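PDB 1S3J: YusO protein from Bacillus subtilis, which represses the multidrug resistance operon mdtRP by binding directly to its promoter as a homodimeric MarR-family transcription regulator. Local coordinates for residues L80-H85 and S96-G101. Sequence-based numbering, arbitrary orientation.
Sequences LIARTH and SLTDEG
Ala82 and Ser96 form an antiparallel hydrogen-bonded pair at the base of the wing, the beta hairpin of the winged helix-turn-helix fold of MarR regulators. Ala82 N reaches Ser96 O at 3.0 Å, and Ser96 N returns to Ala82 O at 3.2 Å. Ile81 and Leu97 follow as a non-hydrogen-bonded pair; their side chains diverge, but both reach Leu43 of helix 37-49, consistent with these two residues packing the hairpin against that helix.

Beyond the pair, the strand passes into helix 99-120, whose N-cap is Thr98. With chi1 at 59°, OG1 sits between the backbone N and the carbonyl carbon and accepts from Gly101 N at 3.1 Å, while also bonding Asn79 O. The same torsion sets CG2 anti to the carbonyl carbon, where it lies 3.5 Å from Ile81 C. Leu80 O receives Thr98 N from above its carbonyl plane (56° out of it) and a CA-H...O contact from Gly101 CA at 3.3 Å. Leu80 CG lies anti to the carbonyl carbon (chi1 -55°); CB rests against Gly101 CA and CD2 lies 3.9 Å from Glu100 O, at the helix's first turn. Beside the Ala82-Ser96 pair, one water donates to Ala82 O and accepts from Thr84 OG1 and, at 2.6 Å, from Ser96 OG.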
ATOM      1  N   LEU A  80      -3.515 -25.663  -1.344  1.00 38.96           N
ATOM      2  CA  LEU A  80      -2.783 -24.818  -2.271  1.00 38.04           C
ATOM      3  C   LEU A  80      -1.295 -24.943  -2.046  1.00 37.32           C
ATOM      4  O   LEU A  80      -0.500 -24.574  -2.905  1.00 36.85           O
ATOM      5  CB  LEU A  80      -3.198 -23.368  -2.068  1.00 38.17           C
ATOM      6  CG  LEU A  80      -4.692 -23.082  -2.169  1.00 37.72           C
ATOM      7  CD1 LEU A  80      -4.947 -21.572  -1.979  1.00 37.42           C
ATOM      8  CD2 LEU A  80      -5.273 -23.581  -3.495  1.00 37.62           C
ATOM      9  N   ILE A  81      -0.926 -25.414  -0.863  1.00 36.54           N
ATOM     10  CA  ILE A  81       0.445 -25.744  -0.549  1.00 36.35           C
ATOM     11  C   ILE A  81       0.511 -27.096   0.154  1.00 36.22           C
ATOM     12  O   ILE A  81      -0.498 -27.590   0.663  1.00 35.89           O
ATOM     13  CB  ILE A  81       1.070 -24.682   0.371  1.00 36.20           C
ATOM     14  CG1 ILE A  81       0.422 -24.731   1.749  1.00 35.90           C
ATOM     15  CG2 ILE A  81       0.978 -23.290  -0.266  1.00 36.39           C
ATOM     16  CD1 ILE A  81       1.189 -23.995   2.764  1.00 37.68           C
ATOM     17  N   ALA A  82       1.715 -27.650   0.208  1.00 36.16           N
ATOM     18  CA  ALA A  82       2.002 -28.840   1.002  1.00 36.62           C
ATOM     19  C   ALA A  82       3.184 -28.547   1.905  1.00 36.40           C
ATOM     20  O   ALA A  82       4.073 -27.767   1.543  1.00 36.64           O
ATOM     21  CB  ALA A  82       2.298 -30.034   0.091  1.00 36.38           C
ATOM     22  N   ARG A  83       3.165 -29.134   3.093  1.00 36.63           N
ATOM     23  CA  ARG A  83       4.307 -29.125   3.968  1.00 37.63           C
ATOM     24  C   ARG A  83       5.018 -30.459   3.878  1.00 38.05           C
ATOM     25  O   ARG A  83       4.378 -31.493   3.808  1.00 38.12           O
ATOM     26  CB  ARG A  83       3.898 -28.907   5.423  1.00 38.26           C
ATOM     27  CG  ARG A  83       3.180 -27.625   5.700  1.00 39.00           C
ATOM     28  CD  ARG A  83       3.082 -27.308   7.157  1.00 40.51           C
ATOM     29  NE  ARG A  83       1.732 -26.891   7.507  1.00 44.12           N
ATOM     30  CZ  ARG A  83       1.442 -25.875   8.301  1.00 47.38           C
ATOM     31  NH1 ARG A  83       2.403 -25.148   8.874  1.00 47.23           N
ATOM     32  NH2 ARG A  83       0.178 -25.577   8.530  1.00 48.20           N
ATOM     33  N   THR A  84       6.346 -30.412   3.898  1.00 38.94           N
ATOM     34  CA  THR A  84       7.209 -31.597   3.920  1.00 39.51           C
ATOM     35  C   THR A  84       8.383 -31.357   4.889  1.00 40.50           C
ATOM     36  O   THR A  84       8.696 -30.215   5.248  1.00 39.49           O
ATOM     37  CB  THR A  84       7.716 -31.939   2.492  1.00 39.87           C
ATOM     38  OG1 THR A  84       8.235 -30.773   1.821  1.00 37.98           O
ATOM     39  CG2 THR A  84       6.531 -32.406   1.588  1.00 39.79           C
ATOM     40  N   HIS A  85       9.004 -32.438   5.352  1.00 41.64           N
ATOM     41  CA  HIS A  85      10.195 -32.319   6.175  1.00 42.71           C
ATOM     42  C   HIS A  85      11.367 -31.972   5.283  1.00 42.86           C
ATOM     43  O   HIS A  85      11.467 -32.446   4.143  1.00 42.94           O
ATOM     44  CB  HIS A  85      10.472 -33.605   6.941  1.00 43.57           C
ATOM     45  CG  HIS A  85       9.342 -34.010   7.837  1.00 47.01           C
ATOM     46  ND1 HIS A  85       8.933 -33.242   8.906  1.00 49.98           N
ATOM     47  CD2 HIS A  85       8.509 -35.075   7.797  1.00 49.47           C
ATOM     48  CE1 HIS A  85       7.912 -33.830   9.501  1.00 50.30           C
ATOM     49  NE2 HIS A  85       7.639 -34.946   8.851  1.00 50.46           N
ATOM     50  N   SER A  96       5.814 -25.842  -0.262  1.00 35.24           N
ATOM     51  CA  SER A  96       5.833 -25.798  -1.714  1.00 35.74           C
ATOM     52  C   SER A  96       4.422 -25.670  -2.275  1.00 35.80           C
ATOM     53  O   SER A  96       3.426 -25.901  -1.569  1.00 35.53           O
ATOM     54  CB  SER A  96       6.550 -27.037  -2.270  1.00 36.09           C
ATOM     55  OG  SER A  96       5.964 -28.221  -1.751  1.00 37.90           O
ATOM     56  N   LEU A  97       4.310 -25.281  -3.540  1.00 36.38           N
ATOM     57  CA  LEU A  97       2.981 -25.210  -4.181  1.00 36.94           C
ATOM     58  C   LEU A  97       2.469 -26.575  -4.551  1.00 37.83           C
ATOM     59  O   LEU A  97       3.228 -27.410  -4.998  1.00 37.88           O
ATOM     60  CB  LEU A  97       3.032 -24.379  -5.456  1.00 36.75           C
ATOM     61  CG  LEU A  97       3.500 -22.940  -5.321  1.00 36.23           C
ATOM     62  CD1 LEU A  97       3.694 -22.377  -6.698  1.00 36.71           C
ATOM     63  CD2 LEU A  97       2.477 -22.129  -4.535  1.00 35.63           C
ATOM     64  N   THR A  98       1.168 -26.794  -4.386  1.00 39.51           N
ATOM     65  CA  THR A  98       0.480 -27.897  -5.048  1.00 39.83           C
ATOM     66  C   THR A  98       0.141 -27.449  -6.477  1.00 40.91           C
ATOM     67  O   THR A  98       0.363 -26.276  -6.837  1.00 40.37           O
ATOM     68  CB  THR A  98      -0.809 -28.255  -4.310  1.00 40.18           C
ATOM     69  OG1 THR A  98      -1.675 -27.113  -4.258  1.00 39.68           O
ATOM     70  CG2 THR A  98      -0.553 -28.605  -2.833  1.00 40.09           C
ATOM     71  N   ASP A  99      -0.387 -28.382  -7.277  1.00 41.83           N
ATOM     72  CA  ASP A  99      -0.890 -28.086  -8.620  1.00 42.94           C
ATOM     73  C   ASP A  99      -1.973 -27.022  -8.498  1.00 43.19           C
ATOM     74  O   ASP A  99      -2.002 -26.076  -9.274  1.00 42.64           O
ATOM     75  CB  ASP A  99      -1.526 -29.322  -9.313  1.00 43.24           C
ATOM     76  CG  ASP A  99      -0.494 -30.313  -9.913  1.00 44.85           C
ATOM     77  OD1 ASP A  99       0.728 -30.035  -9.907  1.00 47.37           O
ATOM     78  OD2 ASP A  99      -0.841 -31.413 -10.429  1.00 44.84           O
ATOM     79  N   GLU A 100      -2.862 -27.198  -7.521  1.00 43.95           N
ATOM     80  CA  GLU A 100      -4.032 -26.334  -7.366  1.00 44.93           C
ATOM     81  C   GLU A 100      -3.629 -24.938  -6.919  1.00 45.11           C
ATOM     82  O   GLU A 100      -4.303 -23.964  -7.245  1.00 45.26           O
ATOM     83  CB  GLU A 100      -5.038 -26.925  -6.371  1.00 45.24           C
ATOM     84  CG  GLU A 100      -5.824 -28.110  -6.907  1.00 47.24           C
ATOM     85  CD  GLU A 100      -5.273 -29.461  -6.447  1.00 50.60           C
ATOM     86  OE1 GLU A 100      -6.086 -30.417  -6.365  1.00 52.55           O
ATOM     87  OE2 GLU A 100      -4.043 -29.579  -6.164  1.00 50.48           O
ATOM     88  N   GLY A 101      -2.525 -24.858  -6.179  1.00 45.37           N
ATOM     89  CA  GLY A 101      -1.999 -23.601  -5.687  1.00 45.61           C
ATOM     90  C   GLY A 101      -1.310 -22.806  -6.773  1.00 45.69           C
ATOM     91  O   GLY A 101      -1.418 -21.591  -6.794  1.00 45.23           O
TER
HETATM   92  O   HOH W   1       6.617 -28.602   0.771  1.00 34.91           O